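Local coordinates for branched-chain amino acid aminotransferase (PDB 5CE8), which catalyses pyridoxal 5'-phosphate-dependent transamination, probably moving amino groups between leucine, isoleucine or valine and 2-oxoglutarate in branched-chain amino acid biosynthesis, at residues Phe40-Gly45 / Glu65-Ser70; Ile46-Asn51 / Leu102-Val107; Tyr56-Arg61 / Pro301-Val306; Ala252-Phe257 / Pro279-Ile284. All coordinates share one frame; numbering follows the deposited sequence.

Contact 1 (Phe40-Gly45 / Glu65-Ser70); sequences FGVFEG and ERLLRS. With PLP (pyridoxal-5'-phosphate), chain D.
Val-42 in strand 41-43, and Glu-44 just after it, turn toward Leu-67 and Ser-70 of helix 65-70, whose axis runs nearly antiparallel to the strand, at 161° and 8.0 Å. The contact is dominated by a side-on grip of Arg-66 on Glu-44. Arg-66 NE gives an almost straight bond (175°) to Glu-44 OE1 at 2.7 Å, and Arg-66 NH2 reaches Glu-44 OE2 at 2.9 Å; each oxygen uses its syn lone pair, and the two flat groups are nearly coplanar. The arginine chain leaves the helix extended and bends only at chi3 (66°), which brings the guanidinium edge round to the acid. Arg-66 NH2 also bonds the cofactor phosphate, at 2.8 Å from PLP O3P, with a weak bond from NH1 beside it; NH1 has Glu-221 O as a further partner. His-63 ND1 bonds Glu-44 OE2, while a water donates to Glu-44 OE1 and Phe-43 O and accepts from Ser-70 OG, which itself bonds Lys-162 N. The remaining contacts are mostly apolar. Leu-67 CD1 lies 3.7 Å from Glu-44 CG and 4.0 Å from Val-42 CG2, and Val-42 CG1 sits 3.8 Å from Ser-70 CB. The short serine lets helix and strand approach here, and branched valine suits the strand. Glu-44 is thus a second-shell residue that fixes the rotation of Arg-66, the first-shell residue that binds the PLP phosphate. Its charge probably offsets that of the buried arginine, leaving the guanidinium oriented for the phosphate.

Contact 2 (Ile46-Asn51 / Leu102-Val107); sequences IRAYWN and LYIRPV
Ile-46 and Ile-104 face each other as a hydrogen-bonded pair where strands 46-50 and 102-107 run antiparallel, their axes at 150°. Ile-104 N gives a short bond to Ile-46 O (2.6 Å), the donor lying nearly along the C=O axis, and Ile-46 N returns one to Ile-104 O at 3.0 Å. Two residues on, Ala-48 N reaches Leu-102 O at 3.1 Å and Leu-102 N reaches Ala-48 O at 3.0 Å. Leu-102 O also takes a CA-H contact, 3.3 Å from Arg-47 CA. Arg-47 and Tyr-103, the non-hydrogen-bonded pair between, spend their backbone polar groups on the outer neighbours, Phe-58 and Ile-131. Pro-106 has no N-H to give, but its carbonyl still receives Glu-44 N; Glu-44 O takes a weak bond from Arg-105 NE instead.

On the face of Ile-46, Ala-48, Leu-102 and Ile-104, packing is purely apolar. Ile-46 CB and Ile-104 CB meet at 4.1 Å, and Ile-46 CD1 ends on Pro-106 CG; small Ala-48 leaves room for the tip of Ile-104. The face of Arg-47, Tyr-103 and Arg-105 is more polar, the Tyr-103 side chain coming within about 6 Å of PLP at the nearest atoms. Here Arg-105 NH2 donates to Tyr-103 OH at 2.8 Å, in the guanidinium plane, and its NH1 bonds Asn-37 and Tyr-38 of a second subunit, while Arg-47 NH2 is held by Gly-134 O. Such pairing of central strands, apolar on the helix-covered face and more polar on the other, belongs to the antiparallel sheet of the small domain in class IV aminotransferases.

Contact 3 (Tyr56-Arg61 / Pro301-Val306); sequences YVFRLR and PWLTPV
Arg-59 lies flat on Trp-302 at the end of an antiparallel strand pair, 56-58 with 303-305, in which the C-terminal strand forms the outermost member of the sheet within the chain. The strand directions differ by 147°. Val-57 N and Thr-304 O are 2.9 Å apart and Thr-304 N and Val-57 O likewise, so this central pair is doubly bonded; Arg-59 N adds a third bond, 2.8 Å, to Trp-302 O.

The tight end is aromatic. The guanidinium and the indole are stacked with planes 11° apart. Arg-59 NH1 lies 3.3 Å from Trp-302 CZ2, over the six-membered ring, while Arg-59 CZ makes an off-centre cation-pi contact with the five-membered ring and CD sits over that ring's face. A bend at chi3 (66°) in an otherwise extended chain carries the guanidinium out over the indole. Asp-62, Glu-226 and Thr-227 engage its nitrogens, which is consistent with a charged guanidinium. Phe-58 fits alongside, its CZ 3.6 Å from Trp-302 CE3, and the ring edge at Phe-58 CD1 meets Leu-303 CD1 at 3.7 Å; Ile-291 of helix 279-292 touches both aromatics.

The face that carries Pro-305 and Tyr-56 is the more open one. Tyr-56 CE1 meets exposed Pro-305 CB at 3.6 Å, while Tyr-56 CB packs on Leu-303. Val-306 beyond is buried, its CG2 against Val-57 CG2. Where the strand turns into helix 60-74, a water accepts from Leu-60 N at 2.7 Å, donates to Trp-302 O and also bonds Thr-304 OG1.

Contact 4 (Ala252-Phe257 / Pro279-Ile284); sequences ADEAFF and PITQKI
At the N terminus of helix 279-292, Glu-254 takes the N-H groups of Ile-280 and Thr-281 on its carboxylate. It is presented from the start of strand 254-259 of the mixed sheet, at a classic beta bulge in which Asp-253 and Glu-254 both face Val-205. Strand and helix run roughly the same way, their axes 34° apart in direction and 8.2 Å at closest approach. Beyond CG the glutamate chain is extended, long enough to carry its carboxylate across that gap. Glu-254 OE1 is gripped twice: Thr-281 N comes in on the syn side at 2.8 Å and nearly straight (165°), and Thr-281 OG1 donates from the anti side, also at 2.8 Å. Both donors lie out of the carboxylate plane, OG1 the more so. Glu-254 OE2 uses its syn lone pair for Ile-280 N, at 3.0 Å.

An acid suits this place because the N-H groups of a helix's first turn have no carbonyl of an earlier turn to meet, and the positive end of the helix dipole probably favours the charged form. Pro-279 suits the first position of the helix, which needs no N-H; Pro-279 CD lies 3.3 Å from Glu-254 OE2.

Two residues further along the strand, Phe-256 supplies the apolar part. Its CG occupies the crowded position between backbone N and carbonyl carbon (chi1 61°), and Phe-256 CB packs 3.7 Å from Thr-281 CG2. The Thr-281 hydroxyl, besides bonding the acid, lies close to Phe-256 CD1. Leu-210 of strand 209-212 also touches Phe-256 and Ile-284. At the far end of the ring, Phe-256 CZ rests 3.7 Å from Ile-284 CD1, the two side chains crossing at about a right angle.

From the N terminus, strand 41-50 feeds contact 1 and then contact 2, and the next strand opens contact 3 before helix 60-74 closes contact 1. Contact 2 closes later at strand 102-109, while contact 3 stays open for about 240 residues until the C-terminal strand returns. Contacts 1, 2 and 3 therefore cross one another, which laces a single antiparallel sheet to the helix that reaches the cofactor phosphate. Contact 4 is nested inside the loop of contact 3, yet touches none of the others: it joins helix 279-292 to the separate mixed sheet, about 26 Å from contact 3 between centres and on the other side of the chain's centre from contact 1.

Contact 1 (Phe40-Gly45 / Glu65-Ser70)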
# COMPACT_ATOMS: atom_id res chain seq x y z
N PHE A 40 20.59 10.88 -13.77
CA PHE A 40 21.60 10.05 -13.23
C PHE A 40 22.87 10.85 -12.85
O PHE A 40 23.84 11.04 -13.69
CB PHE A 40 21.96 9.00 -14.23
CG PHE A 40 22.79 7.91 -13.64
CD1 PHE A 40 22.21 6.96 -12.83
CD2 PHE A 40 24.14 7.76 -13.96
CE1 PHE A 40 22.97 5.90 -12.31
CE2 PHE A 40 24.94 6.72 -13.36
CZ PHE A 40 24.34 5.80 -12.53
N GLY A 41 22.80 11.38 -11.63
CA GLY A 41 23.82 12.24 -11.06
C GLY A 41 23.70 12.15 -9.55
O GLY A 41 22.70 11.57 -9.01
N VAL A 42 24.70 12.67 -8.88
CA VAL A 42 24.57 13.03 -7.47
C VAL A 42 25.07 14.46 -7.23
O VAL A 42 25.92 14.99 -8.00
CB VAL A 42 25.29 12.04 -6.57
CG1 VAL A 42 24.72 10.68 -6.83
CG2 VAL A 42 26.76 11.98 -6.79
N PHE A 43 24.66 15.03 -6.10
CA PHE A 43 25.14 16.35 -5.74
C PHE A 43 25.27 16.45 -4.23
O PHE A 43 24.92 15.50 -3.48
CB PHE A 43 24.25 17.46 -6.30
CG PHE A 43 22.84 17.44 -5.79
CD1 PHE A 43 21.90 16.56 -6.33
CD2 PHE A 43 22.46 18.29 -4.78
CE1 PHE A 43 20.60 16.52 -5.77
CE2 PHE A 43 21.15 18.35 -4.29
CZ PHE A 43 20.24 17.46 -4.78
N GLU A 44 25.76 17.61 -3.81
CA GLU A 44 25.88 18.04 -2.41
C GLU A 44 25.59 19.51 -2.22
O GLU A 44 25.49 20.30 -3.17
CB GLU A 44 27.28 17.78 -1.88
CG GLU A 44 27.49 16.39 -1.31
CD GLU A 44 26.57 16.08 -0.13
OE1 GLU A 44 26.19 14.91 0.00
OE2 GLU A 44 26.22 17.04 0.57
N GLY A 45 25.50 19.91 -0.96
CA GLY A 45 25.28 21.32 -0.62
C GLY A 45 26.16 21.53 0.58
O GLY A 45 26.14 20.70 1.49
N GLU A 65 32.33 12.74 1.79
CA GLU A 65 32.11 11.30 2.02
C GLU A 65 30.71 10.89 1.56
O GLU A 65 30.52 9.86 0.97
CB GLU A 65 32.44 10.97 3.47
CG GLU A 65 33.97 11.05 3.67
CD GLU A 65 34.49 10.53 5.00
OE1 GLU A 65 33.65 10.15 5.87
OE2 GLU A 65 35.77 10.46 5.18
N ARG A 66 29.72 11.74 1.84
CA ARG A 66 28.34 11.43 1.51
C ARG A 66 28.10 11.49 -0.02
O ARG A 66 27.35 10.65 -0.53
CB ARG A 66 27.29 12.34 2.25
CG ARG A 66 25.92 11.93 1.95
CD ARG A 66 24.86 12.75 2.67
NE ARG A 66 24.82 14.13 2.22
CZ ARG A 66 24.10 15.10 2.83
NH1 ARG A 66 23.35 14.83 3.88
NH2 ARG A 66 24.09 16.35 2.35
N LEU A 67 28.75 12.43 -0.74
CA LEU A 67 28.70 12.41 -2.24
C LEU A 67 29.05 11.03 -2.82
O LEU A 67 28.39 10.52 -3.78
CB LEU A 67 29.69 13.45 -2.85
CG LEU A 67 29.51 13.88 -4.33
CD1 LEU A 67 28.33 14.87 -4.53
CD2 LEU A 67 30.74 14.43 -4.96
N LEU A 68 30.20 10.56 -2.39
CA LEU A 68 30.73 9.24 -2.71
C LEU A 68 29.76 8.07 -2.33
O LEU A 68 29.64 7.11 -3.11
CB LEU A 68 32.07 9.05 -2.01
CG LEU A 68 33.33 9.36 -2.81
CD1 LEU A 68 33.09 10.49 -3.76
CD2 LEU A 68 34.51 9.61 -1.90
N ARG A 69 29.11 8.13 -1.13
CA ARG A 69 28.12 7.09 -0.73
C ARG A 69 26.97 7.24 -1.70
O ARG A 69 26.50 6.23 -2.20
CB ARG A 69 27.65 7.19 0.70
CG ARG A 69 28.75 6.80 1.70
CD ARG A 69 28.14 6.37 3.07
NE ARG A 69 27.48 7.53 3.61
CZ ARG A 69 28.10 8.57 4.15
NH1 ARG A 69 29.43 8.65 4.27
NH2 ARG A 69 27.38 9.56 4.55
N SER A 70 26.53 8.47 -1.99
CA SER A 70 25.42 8.71 -2.98
C SER A 70 25.70 8.08 -4.30
O SER A 70 24.83 7.40 -4.83
CB SER A 70 25.10 10.17 -3.13
OG SER A 70 24.29 10.59 -1.99
N1 PLP D . 16.40 16.53 2.76
C2 PLP D . 16.62 16.25 1.47
C2A PLP D . 15.56 15.62 0.63
C3 PLP D . 17.86 16.66 0.82
O3 PLP D . 18.03 16.45 -0.54
C4 PLP D . 18.90 17.32 1.65
C4A PLP D . 20.24 17.77 1.10
C5 PLP D . 18.54 17.54 3.09
C6 PLP D . 17.26 17.10 3.54
C5A PLP D . 19.41 18.25 4.09
O4P PLP D . 20.67 17.69 4.19
P PLP D . 21.85 18.57 4.74
O1P PLP D . 22.02 19.85 3.86
O2P PLP D . 21.59 18.76 6.18
O3P PLP D . 23.13 17.81 4.53
O HOH W 1 25.61 13.37 -2.08

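Contact 2 (Ile46-Asn51 / Leu102-Val107)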
# COMPACT_ATOMS: atom_id res chain seq x y z
N ILE A 46 27.04 22.51 0.48
CA ILE A 46 27.99 22.77 1.56
C ILE A 46 28.04 24.24 1.77
O ILE A 46 28.13 24.98 0.79
CB ILE A 46 29.38 22.28 1.28
CG1 ILE A 46 29.35 20.80 0.84
CG2 ILE A 46 30.28 22.53 2.51
CD1 ILE A 46 30.70 20.22 0.29
N ARG A 47 28.01 24.67 3.03
CA ARG A 47 28.22 26.09 3.31
C ARG A 47 29.57 26.44 3.87
O ARG A 47 30.22 25.65 4.53
CB ARG A 47 27.14 26.62 4.24
CG ARG A 47 25.85 26.96 3.53
CD ARG A 47 24.74 27.29 4.49
NE ARG A 47 24.77 28.69 4.60
CZ ARG A 47 23.78 29.53 4.41
NH1 ARG A 47 22.51 29.14 4.25
NH2 ARG A 47 24.12 30.81 4.48
N ALA A 48 29.96 27.70 3.62
CA ALA A 48 31.13 28.26 4.23
C ALA A 48 30.65 29.48 4.83
O ALA A 48 29.87 30.20 4.22
CB ALA A 48 32.17 28.59 3.19
N TYR A 49 31.15 29.76 6.02
CA TYR A 49 30.76 30.95 6.72
C TYR A 49 31.99 31.84 7.15
O TYR A 49 33.00 31.37 7.67
CB TYR A 49 30.08 30.56 7.99
CG TYR A 49 28.75 29.86 7.88
CD1 TYR A 49 27.57 30.59 7.95
CD2 TYR A 49 28.66 28.48 7.85
CE1 TYR A 49 26.32 29.99 7.94
CE2 TYR A 49 27.39 27.86 7.87
CZ TYR A 49 26.25 28.62 7.91
OH TYR A 49 25.01 28.03 7.95
N TRP A 50 31.82 33.12 6.94
CA TRP A 50 32.78 34.16 7.25
C TRP A 50 32.45 34.60 8.65
O TRP A 50 31.36 35.03 8.89
CB TRP A 50 32.52 35.37 6.36
CG TRP A 50 33.53 36.47 6.52
CD1 TRP A 50 33.29 37.79 6.87
CD2 TRP A 50 34.93 36.36 6.30
NE1 TRP A 50 34.48 38.50 6.88
CE2 TRP A 50 35.50 37.64 6.53
CE3 TRP A 50 35.76 35.33 5.92
CZ2 TRP A 50 36.85 37.88 6.42
CZ3 TRP A 50 37.13 35.57 5.78
CH2 TRP A 50 37.66 36.85 6.02
N ASN A 51 33.40 34.53 9.56
CA ASN A 51 33.17 34.99 10.91
C ASN A 51 33.85 36.35 11.16
O ASN A 51 33.88 36.79 12.27
CB ASN A 51 33.69 33.96 11.90
CG ASN A 51 35.17 33.77 11.82
OD1 ASN A 51 35.88 34.53 11.18
ND2 ASN A 51 35.64 32.76 12.44
N LEU A 102 28.99 31.51 1.67
CA LEU A 102 28.83 30.80 0.41
C LEU A 102 28.00 29.54 0.59
O LEU A 102 27.99 28.99 1.68
CB LEU A 102 30.18 30.31 -0.08
CG LEU A 102 31.33 31.29 -0.31
CD1 LEU A 102 32.59 30.49 -0.75
CD2 LEU A 102 30.90 32.40 -1.27
N TYR A 103 27.33 29.16 -0.49
CA TYR A 103 26.83 27.82 -0.74
C TYR A 103 27.70 27.24 -1.85
O TYR A 103 27.88 27.83 -2.90
CB TYR A 103 25.40 27.91 -1.16
CG TYR A 103 24.72 26.59 -1.33
CD1 TYR A 103 24.74 25.93 -2.55
CD2 TYR A 103 24.03 26.00 -0.27
CE1 TYR A 103 24.12 24.72 -2.72
CE2 TYR A 103 23.39 24.77 -0.43
CZ TYR A 103 23.40 24.17 -1.67
OH TYR A 103 22.84 22.92 -1.84
N ILE A 104 28.26 26.10 -1.58
CA ILE A 104 29.09 25.35 -2.49
C ILE A 104 28.30 24.08 -3.05
O ILE A 104 27.75 23.26 -2.29
CB ILE A 104 30.33 24.90 -1.72
CG1 ILE A 104 31.17 26.14 -1.21
CG2 ILE A 104 31.22 24.02 -2.57
CD1 ILE A 104 31.87 25.83 0.11
N ARG A 105 28.22 23.99 -4.36
CA ARG A 105 27.56 22.87 -5.01
C ARG A 105 28.49 21.91 -5.80
O ARG A 105 28.94 22.26 -6.95
CB ARG A 105 26.63 23.43 -6.02
CG ARG A 105 25.93 22.37 -6.88
CD ARG A 105 25.14 21.26 -6.16
NE ARG A 105 24.11 21.66 -5.21
CZ ARG A 105 22.85 21.96 -5.49
NH1 ARG A 105 22.34 22.03 -6.72
NH2 ARG A 105 22.06 22.25 -4.48
N PRO A 106 28.82 20.75 -5.20
CA PRO A 106 29.49 19.68 -5.94
C PRO A 106 28.43 18.92 -6.69
O PRO A 106 27.40 18.54 -6.08
CB PRO A 106 30.12 18.80 -4.87
CG PRO A 106 30.05 19.51 -3.68
CD PRO A 106 29.01 20.60 -3.77
N VAL A 107 28.64 18.72 -7.99
CA VAL A 107 27.79 17.98 -8.79
C VAL A 107 28.58 16.95 -9.59
O VAL A 107 29.55 17.29 -10.24
CB VAL A 107 26.87 18.81 -9.68
CG1 VAL A 107 27.59 19.77 -10.54
CG2 VAL A 107 25.95 17.91 -10.47

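Contact 3 (Tyr56-Arg61 / Pro301-Val306)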
# COMPACT_ATOMS: atom_id res chain seq x y z
N TYR A 56 35.21 29.55 7.07
CA TYR A 56 35.18 28.10 7.48
C TYR A 56 34.12 27.32 6.71
O TYR A 56 32.92 27.67 6.67
CB TYR A 56 34.99 27.92 9.01
CG TYR A 56 36.20 28.52 9.76
CD1 TYR A 56 37.39 27.85 9.82
CD2 TYR A 56 36.14 29.79 10.34
CE1 TYR A 56 38.50 28.37 10.46
CE2 TYR A 56 37.26 30.34 10.99
CZ TYR A 56 38.45 29.63 11.00
OH TYR A 56 39.58 30.13 11.60
N VAL A 57 34.58 26.26 6.04
CA VAL A 57 33.69 25.37 5.34
C VAL A 57 33.16 24.33 6.37
O VAL A 57 33.94 23.79 7.14
CB VAL A 57 34.36 24.60 4.23
CG1 VAL A 57 33.28 23.95 3.37
CG2 VAL A 57 35.30 25.41 3.31
N PHE A 58 31.85 24.17 6.44
CA PHE A 58 31.24 23.43 7.54
C PHE A 58 31.06 22.05 7.09
O PHE A 58 30.36 21.82 6.05
CB PHE A 58 29.92 23.97 7.95
CG PHE A 58 29.38 23.27 9.17
CD1 PHE A 58 30.05 23.38 10.44
CD2 PHE A 58 28.27 22.50 9.09
CE1 PHE A 58 29.60 22.67 11.53
CE2 PHE A 58 27.75 21.88 10.19
CZ PHE A 58 28.39 21.98 11.44
N ARG A 59 31.66 21.13 7.84
CA ARG A 59 31.68 19.65 7.66
C ARG A 59 31.98 19.18 6.25
O ARG A 59 31.27 18.30 5.65
CB ARG A 59 30.49 18.93 8.28
CG ARG A 59 30.32 19.30 9.73
CD ARG A 59 29.07 18.63 10.37
NE ARG A 59 29.25 17.19 10.42
CZ ARG A 59 28.60 16.37 11.26
NH1 ARG A 59 27.68 16.77 12.11
NH2 ARG A 59 28.93 15.12 11.30
N LEU A 60 33.08 19.73 5.74
CA LEU A 60 33.44 19.43 4.32
C LEU A 60 33.60 18.00 3.98
O LEU A 60 32.98 17.49 3.04
CB LEU A 60 34.72 20.16 4.01
CG LEU A 60 35.33 20.12 2.61
CD1 LEU A 60 34.24 20.39 1.58
CD2 LEU A 60 36.53 21.07 2.56
N ARG A 61 34.45 17.34 4.75
CA ARG A 61 34.71 15.92 4.56
C ARG A 61 33.49 15.06 4.77
O ARG A 61 33.33 14.07 4.09
CB ARG A 61 35.86 15.46 5.48
CG ARG A 61 36.40 14.04 5.24
CD ARG A 61 37.14 13.91 3.89
NE ARG A 61 38.30 14.81 3.82
CZ ARG A 61 39.57 14.45 4.05
NH1 ARG A 61 39.90 13.18 4.33
NH2 ARG A 61 40.54 15.37 3.96
N PRO A 301 36.88 20.83 14.97
CA PRO A 301 37.13 19.88 13.90
C PRO A 301 36.19 19.82 12.71
O PRO A 301 36.57 19.29 11.71
CB PRO A 301 37.15 18.54 14.63
CG PRO A 301 37.71 18.91 15.98
CD PRO A 301 37.24 20.28 16.30
N TRP A 302 34.99 20.36 12.82
CA TRP A 302 34.04 20.42 11.71
C TRP A 302 34.26 21.61 10.78
O TRP A 302 33.58 21.72 9.74
CB TRP A 302 32.59 20.58 12.23
CG TRP A 302 32.07 19.34 12.78
CD1 TRP A 302 32.52 18.04 12.57
CD2 TRP A 302 30.91 19.21 13.57
NE1 TRP A 302 31.73 17.15 13.29
CE2 TRP A 302 30.73 17.85 13.88
CE3 TRP A 302 30.01 20.12 14.06
CZ2 TRP A 302 29.65 17.40 14.67
CZ3 TRP A 302 28.95 19.67 14.88
CH2 TRP A 302 28.79 18.34 15.17
N LEU A 303 35.18 22.49 11.15
CA LEU A 303 35.36 23.73 10.44
C LEU A 303 36.66 23.76 9.68
O LEU A 303 37.70 23.69 10.28
CB LEU A 303 35.39 24.83 11.47
CG LEU A 303 34.03 25.51 11.63
CD1 LEU A 303 33.03 24.55 12.29
CD2 LEU A 303 34.22 26.76 12.44
N THR A 304 36.60 23.89 8.33
CA THR A 304 37.78 23.80 7.48
C THR A 304 38.19 25.18 7.09
O THR A 304 37.41 25.82 6.39
CB THR A 304 37.52 23.01 6.19
OG1 THR A 304 37.29 21.65 6.53
CG2 THR A 304 38.78 23.06 5.29
N PRO A 305 39.38 25.65 7.54
CA PRO A 305 39.73 27.02 7.19
C PRO A 305 40.13 27.10 5.74
O PRO A 305 40.86 26.22 5.26
CB PRO A 305 40.95 27.35 8.08
CG PRO A 305 41.50 26.07 8.52
CD PRO A 305 40.34 25.09 8.52
N VAL A 306 39.69 28.16 5.09
CA VAL A 306 40.03 28.41 3.68
C VAL A 306 41.39 29.18 3.51
O VAL A 306 42.13 29.00 2.51
CB VAL A 306 38.86 29.27 3.10
CG1 VAL A 306 39.22 30.05 1.84
CG2 VAL A 306 37.70 28.35 2.81
O HOH W 2 34.83 20.85 7.39

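Contact 4 (Ala252-Phe257 / Pro279-Ile284)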
# COMPACT_ATOMS: atom_id res chain seq x y z
N ALA A 252 2.03 19.79 17.67
CA ALA A 252 3.32 20.00 18.28
C ALA A 252 3.41 21.30 19.06
O ALA A 252 2.80 22.29 18.68
CB ALA A 252 4.45 20.07 17.18
N ASP A 253 4.22 21.29 20.11
CA ASP A 253 4.66 22.50 20.81
C ASP A 253 5.54 23.39 19.97
O ASP A 253 5.45 24.62 20.07
CB ASP A 253 5.38 22.12 22.11
CG ASP A 253 4.48 21.28 23.05
OD1 ASP A 253 3.27 21.55 23.06
OD2 ASP A 253 4.96 20.34 23.72
N GLU A 254 6.30 22.78 19.09
CA GLU A 254 7.24 23.48 18.17
C GLU A 254 7.60 22.57 17.05
O GLU A 254 7.43 21.33 17.13
CB GLU A 254 8.64 23.88 18.78
CG GLU A 254 8.75 24.26 20.21
CD GLU A 254 10.18 24.57 20.63
OE1 GLU A 254 10.98 25.16 19.81
OE2 GLU A 254 10.46 24.28 21.82
N ALA A 255 8.11 23.21 16.00
CA ALA A 255 8.55 22.54 14.75
C ALA A 255 9.55 23.39 14.02
O ALA A 255 9.54 24.63 14.10
CB ALA A 255 7.39 22.21 13.82
N PHE A 256 10.49 22.71 13.42
CA PHE A 256 11.50 23.34 12.59
C PHE A 256 12.09 22.42 11.51
O PHE A 256 12.15 21.20 11.65
CB PHE A 256 12.62 23.95 13.46
CG PHE A 256 13.40 23.00 14.32
CD1 PHE A 256 12.93 22.62 15.56
CD2 PHE A 256 14.66 22.52 13.93
CE1 PHE A 256 13.69 21.80 16.44
CE2 PHE A 256 15.40 21.72 14.80
CZ PHE A 256 14.90 21.30 16.03
N PHE A 257 12.52 23.07 10.44
CA PHE A 257 13.27 22.48 9.35
C PHE A 257 14.76 22.74 9.57
O PHE A 257 15.18 23.79 10.14
CB PHE A 257 12.99 23.22 8.06
CG PHE A 257 11.66 22.96 7.44
CD1 PHE A 257 11.31 21.71 7.03
CD2 PHE A 257 10.73 24.03 7.22
CE1 PHE A 257 10.11 21.50 6.37
CE2 PHE A 257 9.53 23.80 6.61
CZ PHE A 257 9.21 22.52 6.17
N PRO A 279 11.19 27.79 22.38
CA PRO A 279 12.53 27.83 23.01
C PRO A 279 13.58 26.79 22.60
O PRO A 279 14.75 27.17 22.49
CB PRO A 279 12.21 27.78 24.52
CG PRO A 279 10.88 27.08 24.63
CD PRO A 279 10.15 27.25 23.29
N ILE A 280 13.18 25.55 22.30
CA ILE A 280 14.09 24.50 21.83
C ILE A 280 14.64 24.92 20.46
O ILE A 280 15.87 24.98 20.27
CB ILE A 280 13.50 23.05 21.91
CG1 ILE A 280 13.11 22.68 23.35
CG2 ILE A 280 14.39 21.95 21.33
CD1 ILE A 280 14.17 22.78 24.43
N THR A 281 13.76 25.31 19.55
CA THR A 281 14.17 25.67 18.26
C THR A 281 15.10 26.85 18.36
O THR A 281 16.12 26.82 17.71
CB THR A 281 13.00 26.13 17.40
OG1 THR A 281 12.05 25.07 17.27
CG2 THR A 281 13.45 26.47 16.04
N GLN A 282 14.77 27.85 19.14
CA GLN A 282 15.68 28.98 19.33
C GLN A 282 17.04 28.56 19.89
O GLN A 282 18.11 29.00 19.35
CB GLN A 282 15.06 30.19 20.08
N LYS A 283 17.06 27.70 20.90
CA LYS A 283 18.30 27.35 21.54
C LYS A 283 19.10 26.54 20.53
O LYS A 283 20.29 26.82 20.36
CB LYS A 283 18.12 26.64 22.91
CG LYS A 283 19.39 26.04 23.49
CD LYS A 283 20.28 27.22 23.94
CE LYS A 283 21.56 26.88 24.74
NZ LYS A 283 21.23 26.61 26.14
N ILE A 284 18.49 25.62 19.81
CA ILE A 284 19.23 24.86 18.73
C ILE A 284 19.76 25.84 17.62
O ILE A 284 20.95 25.79 17.22
CB ILE A 284 18.44 23.64 18.15
CG1 ILE A 284 18.33 22.53 19.21
CG2 ILE A 284 19.25 22.95 17.01
CD1 ILE A 284 17.24 21.55 18.90